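Local structure of NADP-dependent alcohol dehydrogenase (Entamoeba histolytica, 2OUI) at residues L25-R30 and V66-L71; R200-D205 and D343-V348; K234-V239 and K254-G259. The protein catalyses the NADP-dependent interconversion of alcohols with the corresponding aldehydes or ketones, as a tetrameric zinc-containing dehydrogenase. The protein carries 1 engineered substitution. All blocks are in the same frame, centred on the assembly; numbering follows the deposited sequence.

Interaction 1 (L25-R30 and V66-L71); sequences LDALVR and VKVGSL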
loop_
_atom_site.group_PDB
_atom_site.type_symbol
_atom_site.label_atom_id
_atom_site.label_comp_id
_atom_site.label_asym_id
_atom_site.label_seq_id
_atom_site.Cartn_x
_atom_site.Cartn_y
_atom_site.Cartn_z
ATOM N N LEU A 25 -24.098 25.198 -1.790
ATOM C CA LEU A 25 -23.752 23.792 -1.918
ATOM C C LEU A 25 -24.516 22.864 -0.978
ATOM O O LEU A 25 -24.309 21.643 -1.035
ATOM C CB LEU A 25 -22.246 23.578 -1.672
ATOM C CG LEU A 25 -21.245 24.270 -2.600
ATOM C CD1 LEU A 25 -19.852 23.641 -2.412
ATOM C CD2 LEU A 25 -21.643 24.152 -4.052
ATOM N N ASP A 26 -25.373 23.427 -0.117
ATOM C CA ASP A 26 -25.974 22.652 0.981
ATOM C C ASP A 26 -27.332 22.062 0.620
ATOM O O ASP A 26 -27.927 22.429 -0.379
ATOM C CB ASP A 26 -26.179 23.545 2.199
ATOM C CG ASP A 26 -24.923 24.280 2.614
ATOM O OD1 ASP A 26 -23.816 23.792 2.316
ATOM O OD2 ASP A 26 -25.064 25.336 3.272
ATOM N N ALA A 27 -27.826 21.185 1.484
ATOM C CA ALA A 27 -29.228 20.725 1.417
ATOM C C ALA A 27 -29.816 20.696 2.807
ATOM O O ALA A 27 -29.103 20.481 3.785
ATOM C CB ALA A 27 -29.319 19.339 0.780
ATOM N N LEU A 28 -31.118 20.929 2.899
ATOM C CA LEU A 28 -31.835 20.724 4.135
ATOM C C LEU A 28 -32.617 19.428 3.994
ATOM O O LEU A 28 -33.218 19.183 2.946
ATOM C CB LEU A 28 -32.789 21.884 4.416
ATOM C CG LEU A 28 -32.149 23.276 4.572
ATOM C CD1 LEU A 28 -33.208 24.261 5.007
ATOM C CD2 LEU A 28 -30.987 23.256 5.605
ATOM N N VAL A 29 -32.620 18.619 5.056
ATOM C CA VAL A 29 -33.145 17.256 4.998
ATOM C C VAL A 29 -34.078 17.006 6.190
ATOM O O VAL A 29 -33.775 17.422 7.317
ATOM C CB VAL A 29 -31.947 16.220 5.015
ATOM C CG1 VAL A 29 -32.446 14.763 4.979
ATOM C CG2 VAL A 29 -31.000 16.466 3.862
ATOM N N ARG A 30 -35.218 16.347 5.949
ATOM C CA ARG A 30 -36.088 15.895 7.048
ATOM C C ARG A 30 -35.890 14.394 7.256
ATOM O O ARG A 30 -35.705 13.652 6.277
ATOM C CB ARG A 30 -37.561 16.239 6.751
ATOM C CG ARG A 30 -38.190 15.458 5.614
ATOM C CD ARG A 30 -39.658 15.958 5.394
ATOM N NE ARG A 30 -40.367 15.238 4.338
ATOM C CZ ARG A 30 -41.599 15.530 3.927
ATOM N NH1 ARG A 30 -42.258 16.545 4.469
ATOM N NH2 ARG A 30 -42.180 14.803 2.969
ATOM N N VAL A 66 -35.618 18.626 1.590
ATOM C CA VAL A 66 -36.672 19.658 1.648
ATOM C C VAL A 66 -36.217 20.980 1.026
ATOM O O VAL A 66 -37.041 21.817 0.687
ATOM C CB VAL A 66 -37.238 19.891 3.092
ATOM C CG1 VAL A 66 -37.879 18.625 3.602
ATOM C CG2 VAL A 66 -36.139 20.358 4.065
ATOM N N LYS A 67 -34.901 21.167 0.869
ATOM C CA LYS A 67 -34.379 22.380 0.223
ATOM C C LYS A 67 -33.001 22.110 -0.303
ATOM O O LYS A 67 -32.236 21.422 0.353
ATOM C CB LYS A 67 -34.282 23.517 1.226
ATOM C CG LYS A 67 -33.997 24.906 0.596
ATOM C CD LYS A 67 -33.976 25.991 1.659
ATOM C CE LYS A 67 -33.779 27.386 1.046
ATOM N NZ LYS A 67 -34.714 27.645 -0.101
ATOM N N VAL A 68 -32.674 22.632 -1.481
ATOM C CA VAL A 68 -31.282 22.528 -1.975
ATOM C C VAL A 68 -30.733 23.902 -2.327
ATOM O O VAL A 68 -31.485 24.774 -2.760
ATOM C CB VAL A 68 -31.133 21.598 -3.230
ATOM C CG1 VAL A 68 -31.531 20.151 -2.928
ATOM C CG2 VAL A 68 -31.908 22.145 -4.426
ATOM N N GLY A 69 -29.427 24.095 -2.163
ATOM C CA GLY A 69 -28.800 25.357 -2.545
ATOM C C GLY A 69 -28.725 25.556 -4.047
ATOM O O GLY A 69 -28.929 24.623 -4.827
ATOM N N SER A 70 -28.412 26.778 -4.459
ATOM C CA SER A 70 -28.442 27.146 -5.871
ATOM C C SER A 70 -27.423 26.418 -6.749
ATOM O O SER A 70 -27.572 26.408 -7.970
ATOM C CB SER A 70 -28.303 28.657 -6.028
ATOM O OG SER A 70 -27.035 29.104 -5.569
ATOM N N LEU A 71 -26.407 25.799 -6.146
ATOM C CA LEU A 71 -25.386 25.115 -6.944
ATOM C C LEU A 71 -25.428 23.597 -6.808
ATOM O O LEU A 71 -24.482 22.901 -7.217
ATOM C CB LEU A 71 -23.994 25.632 -6.581
ATOM C CG LEU A 71 -23.666 27.076 -6.958
ATOM C CD1 LEU A 71 -22.240 27.344 -6.527
ATOM C CD2 LEU A 71 -23.869 27.315 -8.462
#
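Val66 and Lys67 both face Leu28 in a classic beta bulge, where antiparallel strands 27-34 and 61-68 run side by side in the GroES-like domain. Leu28 O receives two backbone donors: Val66 N at 2.8 Å and, more weakly, Lys67 N at 3.3 Å. Leu28 N in turn gives its hydrogen to Lys67 O, and past the strand ends Gly69 N bonds to Asp26 O.

The side chain of Arg30 sets out from the strand along Val66. Its CB lies 4.0 Å from Val66 CG1, CG comes a little closer, and CD reaches 3.7 Å from the same methyl, so three successive methylenes cross obliquely against one branch of the valine. The chain is extended from CG to NE and carries the guanidinium on past the valine: NH2 bonds to Gln64 and forms a salt bridge with Asp355, while Tyr353 supplies a cation-pi partner.

The other valine branch, CG2, is placed between the backbone N and carbonyl carbon of Val66 (CG1 taking chi1 -62°) and packs 3.7 Å from Leu28 CB. Leu28 then runs alongside Lys67, both pointing the same way, with CD1 3.8 Å from Lys67 CD. At the far end, near Leu25 and Pro24 of a second subunit, Leu25 CD2 rests 3.8 Å from Leu71 CB.

Interaction 2 (R200-D205 and D343-V348); sequences RKHCCD and DLIKPV. With EDO (1,2-ethanediol), chain J.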
loop_
_atom_site.group_PDB
_atom_site.type_symbol
_atom_site.label_atom_id
_atom_site.label_comp_id
_atom_site.label_asym_id
_atom_site.label_seq_id
_atom_site.Cartn_x
_atom_site.Cartn_y
_atom_site.Cartn_z
ATOM N N ARG A 200 -22.690 -10.411 25.743
ATOM C CA ARG A 200 -24.156 -10.255 25.650
ATOM C C ARG A 200 -24.630 -11.366 24.702
ATOM O O ARG A 200 -24.162 -11.455 23.549
ATOM C CB ARG A 200 -24.529 -8.851 25.149
ATOM C CG ARG A 200 -25.900 -8.352 25.602
ATOM C CD ARG A 200 -25.895 -6.834 25.860
ATOM N NE ARG A 200 -26.308 -6.066 24.686
ATOM C CZ ARG A 200 -25.740 -4.926 24.285
ATOM N NH1 ARG A 200 -24.714 -4.404 24.950
ATOM N NH2 ARG A 200 -26.184 -4.312 23.199
ATOM N N LYS A 201 -25.502 -12.243 25.206
ATOM C CA LYS A 201 -25.862 -13.464 24.484
ATOM C C LYS A 201 -26.337 -13.212 23.062
ATOM O O LYS A 201 -25.858 -13.845 22.127
ATOM C CB LYS A 201 -26.922 -14.273 25.243
ATOM C CG LYS A 201 -27.388 -15.518 24.492
ATOM C CD LYS A 201 -28.309 -16.353 25.341
ATOM C CE LYS A 201 -28.729 -17.616 24.616
ATOM N NZ LYS A 201 -29.432 -17.338 23.317
ATOM N N HIS A 202 -27.295 -12.301 22.898
ATOM C CA HIS A 202 -27.887 -12.121 21.576
ATOM C C HIS A 202 -26.846 -11.635 20.563
ATOM O O HIS A 202 -26.837 -12.074 19.400
ATOM C CB HIS A 202 -29.111 -11.190 21.602
ATOM C CG HIS A 202 -29.847 -11.148 20.294
ATOM N ND1 HIS A 202 -30.401 -12.271 19.713
ATOM C CD2 HIS A 202 -30.092 -10.125 19.436
ATOM C CE1 HIS A 202 -30.960 -11.943 18.561
ATOM N NE2 HIS A 202 -30.784 -10.647 18.370
ATOM N N CYS A 203 -25.944 -10.769 21.021
ATOM C CA CYS A 203 -24.836 -10.301 20.174
ATOM C C CYS A 203 -23.955 -11.441 19.690
ATOM O O CYS A 203 -23.583 -11.478 18.512
ATOM C CB CYS A 203 -23.988 -9.266 20.906
ATOM S SG CYS A 203 -24.861 -7.666 21.019
ATOM N N CYS A 204 -23.614 -12.346 20.606
ATOM C CA CYS A 204 -22.848 -13.551 20.276
ATOM C C CYS A 204 -23.541 -14.421 19.231
ATOM O O CYS A 204 -22.922 -14.862 18.264
ATOM C CB CYS A 204 -22.602 -14.370 21.550
ATOM S SG CYS A 204 -21.524 -13.514 22.782
ATOM N N ASP A 205 -24.832 -14.668 19.421
ATOM C CA ASP A 205 -25.567 -15.515 18.502
ATOM C C ASP A 205 -25.546 -14.875 17.104
ATOM O O ASP A 205 -25.289 -15.549 16.109
ATOM C CB ASP A 205 -27.016 -15.678 18.978
ATOM C CG ASP A 205 -27.135 -16.527 20.242
ATOM O OD1 ASP A 205 -26.258 -17.402 20.489
ATOM O OD2 ASP A 205 -28.116 -16.306 20.981
ATOM N N ASP A 343 -31.641 -7.507 25.433
ATOM C CA ASP A 343 -32.410 -7.492 24.204
ATOM C C ASP A 343 -31.793 -6.658 23.060
ATOM O O ASP A 343 -32.155 -6.835 21.894
ATOM C CB ASP A 343 -33.751 -6.826 24.598
ATOM C CG ASP A 343 -34.931 -7.285 23.755
ATOM O OD1 ASP A 343 -34.801 -7.402 22.511
ATOM O OD2 ASP A 343 -36.014 -7.502 24.348
ATOM N N LEU A 344 -30.866 -5.763 23.402
ATOM C CA LEU A 344 -30.492 -4.655 22.526
ATOM C C LEU A 344 -29.317 -4.949 21.605
ATOM O O LEU A 344 -28.306 -5.499 22.032
ATOM C CB LEU A 344 -30.167 -3.403 23.363
ATOM C CG LEU A 344 -29.627 -2.162 22.615
ATOM C CD1 LEU A 344 -30.769 -1.457 21.943
ATOM C CD2 LEU A 344 -28.916 -1.200 23.542
ATOM N N ILE A 345 -29.483 -4.574 20.335
ATOM C CA ILE A 345 -28.359 -4.319 19.433
ATOM C C ILE A 345 -28.541 -2.870 18.947
ATOM O O ILE A 345 -27.839 -1.974 19.394
ATOM C CB ILE A 345 -28.273 -5.339 18.252
ATOM C CG1 ILE A 345 -28.108 -6.769 18.809
ATOM C CG2 ILE A 345 -27.126 -4.945 17.286
ATOM C CD1 ILE A 345 -28.156 -7.876 17.757
ATOM N N LYS A 346 -29.544 -2.620 18.104
ATOM C CA LYS A 346 -29.723 -1.272 17.565
ATOM C C LYS A 346 -31.218 -0.945 17.427
ATOM O O LYS A 346 -31.959 -1.727 16.853
ATOM C CB LYS A 346 -29.011 -1.216 16.208
ATOM C CG LYS A 346 -28.743 0.141 15.669
ATOM C CD LYS A 346 -27.587 0.826 16.359
ATOM C CE LYS A 346 -27.366 2.143 15.644
ATOM N NZ LYS A 346 -26.251 2.937 16.230
ATOM N N PRO A 347 -31.676 0.177 18.012
ATOM C CA PRO A 347 -33.038 0.641 17.758
ATOM C C PRO A 347 -33.105 1.511 16.507
ATOM O O PRO A 347 -32.104 2.116 16.090
ATOM C CB PRO A 347 -33.364 1.500 18.984
ATOM C CG PRO A 347 -32.100 1.513 19.850
ATOM C CD PRO A 347 -30.973 1.068 18.956
ATOM N N VAL A 348 -34.277 1.543 15.893
ATOM C CA VAL A 348 -34.533 2.459 14.790
ATOM C C VAL A 348 -35.869 3.140 14.996
ATOM O O VAL A 348 -36.805 2.565 15.555
ATOM C CB VAL A 348 -34.517 1.802 13.384
ATOM C CG1 VAL A 348 -33.119 1.457 12.977
ATOM C CG2 VAL A 348 -35.429 0.584 13.315
HETATM C C1 EDO J . -21.554 -7.751 23.581
HETATM O O1 EDO J . -20.872 -8.432 24.640
HETATM C C2 EDO J . -20.669 -6.620 23.079
HETATM O O2 EDO J . -19.287 -7.000 23.208
HETATM O O HOH W 1 -25.833 -1.861 21.593
#
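Arg200 meets Leu344 edge-on, with the guanidinium turned so that the carbonyl oxygen lies almost in its plane. NH2 of Arg200 is 2.7 Å from Leu344 O, and the bond is nearly straight at the hydrogen (170°), but from the carbonyl's side the donor sits well above the peptide plane, 53° out of it. Arg200 NE adds only a weak, long bond to the same oxygen. Bends at chi2 and chi3 (chi3 93°) swing the group across to this carbonyl. Water 1, also in the guanidinium plane, accepts from Arg200 NH2 at 3.0 Å and donates to Ile345 O, so one arginine nitrogen is tied to two successive carbonyls, the second through solvent.

Ile345 supplies the apolar half. Its chain crosses the His202 side chain at about a right angle, placing CD1 tip-on at 3.4 Å from His202 CD2, while its CG1 lies 4.0 Å from Cys203 SG. Pro177 and Leu180 of helix 177-188 also touch this isoleucine.

At the backbone end of the arginine, Arg200 N donates a nearly linear bond to O1 of 1,2-ethanediol at 2.9 Å. The diol, probably from the crystallisation liquor, is also bonded to Ser199 N and Ile175 N. Arg200 is the N-cap of helix 201-209, shortly after strand 194-197, the second strand of the Rossmann fold. In NADP-dependent relatives this turn faces the adenosine 2'-phosphate, and the position of the diol is consistent with its lying in part of the cofactor site.

Interaction 3 (K234-V239 and K254-G259); sequences KGVDKV and KMIKPG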
loop_
_atom_site.group_PDB
_atom_site.type_symbol
_atom_site.label_atom_id
_atom_site.label_comp_id
_atom_site.label_asym_id
_atom_site.label_seq_id
_atom_site.Cartn_x
_atom_site.Cartn_y
_atom_site.Cartn_z
ATOM N N LYS A 234 0.030 -19.558 19.078
ATOM C CA LYS A 234 0.600 -18.724 17.993
ATOM C C LYS A 234 -0.067 -17.357 17.781
ATOM O O LYS A 234 0.511 -16.484 17.148
ATOM C CB LYS A 234 0.755 -19.485 16.669
ATOM C CG LYS A 234 -0.497 -20.115 16.079
ATOM C CD LYS A 234 -0.121 -21.403 15.302
ATOM C CE LYS A 234 -1.279 -21.934 14.421
ATOM N NZ LYS A 234 -2.453 -22.498 15.172
ATOM N N GLY A 235 -1.248 -17.174 18.354
ATOM C CA GLY A 235 -1.968 -15.907 18.253
ATOM C C GLY A 235 -2.739 -15.831 16.952
ATOM O O GLY A 235 -2.715 -16.763 16.143
ATOM N N VAL A 236 -3.431 -14.714 16.744
ATOM C CA VAL A 236 -4.220 -14.502 15.532
ATOM C C VAL A 236 -3.462 -13.593 14.579
ATOM O O VAL A 236 -2.497 -12.939 14.985
ATOM C CB VAL A 236 -5.604 -13.877 15.875
ATOM C CG1 VAL A 236 -6.389 -14.786 16.795
ATOM C CG2 VAL A 236 -5.443 -12.473 16.512
ATOM N N ASP A 237 -3.891 -13.536 13.312
ATOM C CA ASP A 237 -3.197 -12.730 12.295
ATOM C C ASP A 237 -3.473 -11.242 12.429
ATOM O O ASP A 237 -2.547 -10.431 12.296
ATOM C CB ASP A 237 -3.595 -13.188 10.885
ATOM C CG ASP A 237 -3.176 -14.616 10.604
ATOM O OD1 ASP A 237 -1.996 -14.950 10.831
ATOM O OD2 ASP A 237 -4.021 -15.431 10.190
ATOM N N LYS A 238 -4.749 -10.890 12.631
ATOM C CA LYS A 238 -5.203 -9.489 12.659
ATOM C C LYS A 238 -6.272 -9.346 13.757
ATOM O O LYS A 238 -6.964 -10.310 14.088
ATOM C CB LYS A 238 -5.833 -9.109 11.317
ATOM C CG LYS A 238 -4.940 -9.361 10.061
ATOM C CD LYS A 238 -3.685 -8.462 9.986
ATOM C CE LYS A 238 -2.605 -9.092 9.086
ATOM N NZ LYS A 238 -3.099 -9.360 7.717
ATOM N N VAL A 239 -6.411 -8.139 14.294
ATOM C CA VAL A 239 -7.371 -7.874 15.371
ATOM C C VAL A 239 -8.134 -6.573 15.066
ATOM O O VAL A 239 -7.526 -5.565 14.683
ATOM C CB VAL A 239 -6.673 -7.750 16.764
ATOM C CG1 VAL A 239 -7.687 -7.340 17.839
ATOM C CG2 VAL A 239 -5.979 -9.047 17.163
ATOM N N LYS A 254 -1.464 -8.745 23.004
ATOM C CA LYS A 254 -1.030 -10.032 23.575
ATOM C C LYS A 254 -1.521 -11.238 22.762
ATOM O O LYS A 254 -0.917 -12.314 22.813
ATOM C CB LYS A 254 -1.443 -10.166 25.039
ATOM C CG LYS A 254 -0.751 -9.149 25.984
ATOM C CD LYS A 254 -1.352 -9.190 27.383
ATOM C CE LYS A 254 -0.711 -8.126 28.254
ATOM N NZ LYS A 254 -1.181 -8.187 29.683
ATOM N N MET A 255 -2.609 -11.070 22.014
ATOM C CA MET A 255 -3.155 -12.204 21.257
ATOM C C MET A 255 -2.717 -12.242 19.794
ATOM O O MET A 255 -2.993 -13.238 19.106
ATOM C CB MET A 255 -4.686 -12.192 21.292
ATOM C CG MET A 255 -5.239 -11.063 20.485
ATOM S SD MET A 255 -7.054 -11.164 20.415
ATOM C CE MET A 255 -7.505 -10.837 22.137
ATOM N N ILE A 256 -2.033 -11.191 19.333
ATOM C CA ILE A 256 -1.718 -11.029 17.915
ATOM C C ILE A 256 -0.283 -11.438 17.588
ATOM O O ILE A 256 0.638 -11.251 18.404
ATOM C CB ILE A 256 -2.015 -9.586 17.428
ATOM C CG1 ILE A 256 -2.290 -9.554 15.910
ATOM C CG2 ILE A 256 -0.919 -8.600 17.851
ATOM C CD1 ILE A 256 -2.738 -8.173 15.408
ATOM N N LYS A 257 -0.091 -12.023 16.408
ATOM C CA LYS A 257 1.263 -12.390 15.954
ATOM C C LYS A 257 2.094 -11.129 15.699
ATOM O O LYS A 257 1.515 -10.062 15.430
ATOM C CB LYS A 257 1.136 -13.114 14.604
ATOM C CG LYS A 257 0.503 -14.484 14.687
ATOM C CD LYS A 257 0.316 -15.059 13.273
ATOM C CE LYS A 257 -0.193 -16.493 13.318
ATOM N NZ LYS A 257 -0.378 -16.965 11.905
ATOM N N PRO A 258 3.441 -11.253 15.662
ATOM C CA PRO A 258 4.243 -10.129 15.184
ATOM C C PRO A 258 4.045 -9.948 13.684
ATOM O O PRO A 258 3.699 -10.914 12.990
ATOM C CB PRO A 258 5.680 -10.595 15.442
ATOM C CG PRO A 258 5.603 -12.107 15.347
ATOM C CD PRO A 258 4.289 -12.414 16.026
ATOM N N GLY A 259 4.215 -8.729 13.190
ATOM C CA GLY A 259 3.925 -8.452 11.778
ATOM C C GLY A 259 2.441 -8.535 11.476
ATOM O O GLY A 259 1.936 -9.485 10.815
HETATM O O HOH W 2 -0.318 -11.166 10.989
#
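Val236 and Ile256 form a parallel beta bridge, with both side chains on one face of the sheet. Its backbone bonds straddle the isoleucine: Val236 N donates to Met255 O at 2.8 Å, in the plane of that carbonyl, and Lys257 N donates to Val236 O at 2.9 Å. Gly235 comes in just before the bridge with a positive phi of 83°, and its CA lies only 3.0 Å from Met255 O, a close approach with no side chain in between.

The charged contact is made by Lys257, whose chain is extended beyond CG and runs beside Asp237, pointing the same way. Along this path Lys257 CG passes 3.2 Å from Lys234 O, and the ammonium ends 2.8 Å from Asp237 OD1 in a salt bridge. The nitrogen approaches on the syn side of the carboxylate, 22° out of its plane. Both ends have further partners: Asp237 OD2 accepts from Thr169 N, and Lys257 NZ also pairs with Glu93 of a third subunit, which would spread its charge over two carboxylates.

Solvent supplies one more link, water 2 donating to Asp237 O at 2.7 Å and to Gly259 O.

Apolar packing gathers round Val239. Ile256 CG1 stands anti to the backbone N (chi1 -155°), which sends CD1 obliquely across to Val239 CG2 at 3.8 Å, while Met255 CG lies 4.0 Å from the same methyl.

Met255, the last residue of helix 248-255, also touches Cys171 and Ile173 of strand 170-173 and Ile227 of helix 223-230. The contact thus brings the start of strand 236-241 against the end of helix 248-255, the helix of the beta-alpha-beta crossover that leads to the neighbouring parallel strand 260-264.

Interactions 1 and 2 reach one mixed sheet, in which strands 27-34 and 346-350 are neighbours, yet their centres lie about 36 Å apart on opposite sides of the chain's centre. Interaction 2 joins that sheet to the Rossmann part through helix 201-209, and interaction 3 belongs to the Rossmann sheet itself, about 27 Å from interaction 2 between centres and about 47 Å from interaction 1. Along the sequence, both segments of interaction 3 fall between those of interaction 2; their nearest atoms are about 14 Å apart. Interaction 2 does not touch the metal site: the Ile345 side chain is about 13 Å from the zinc ion held by Cys37, His59 and Asp150. Interactions 1 and 3 instead border other subunits.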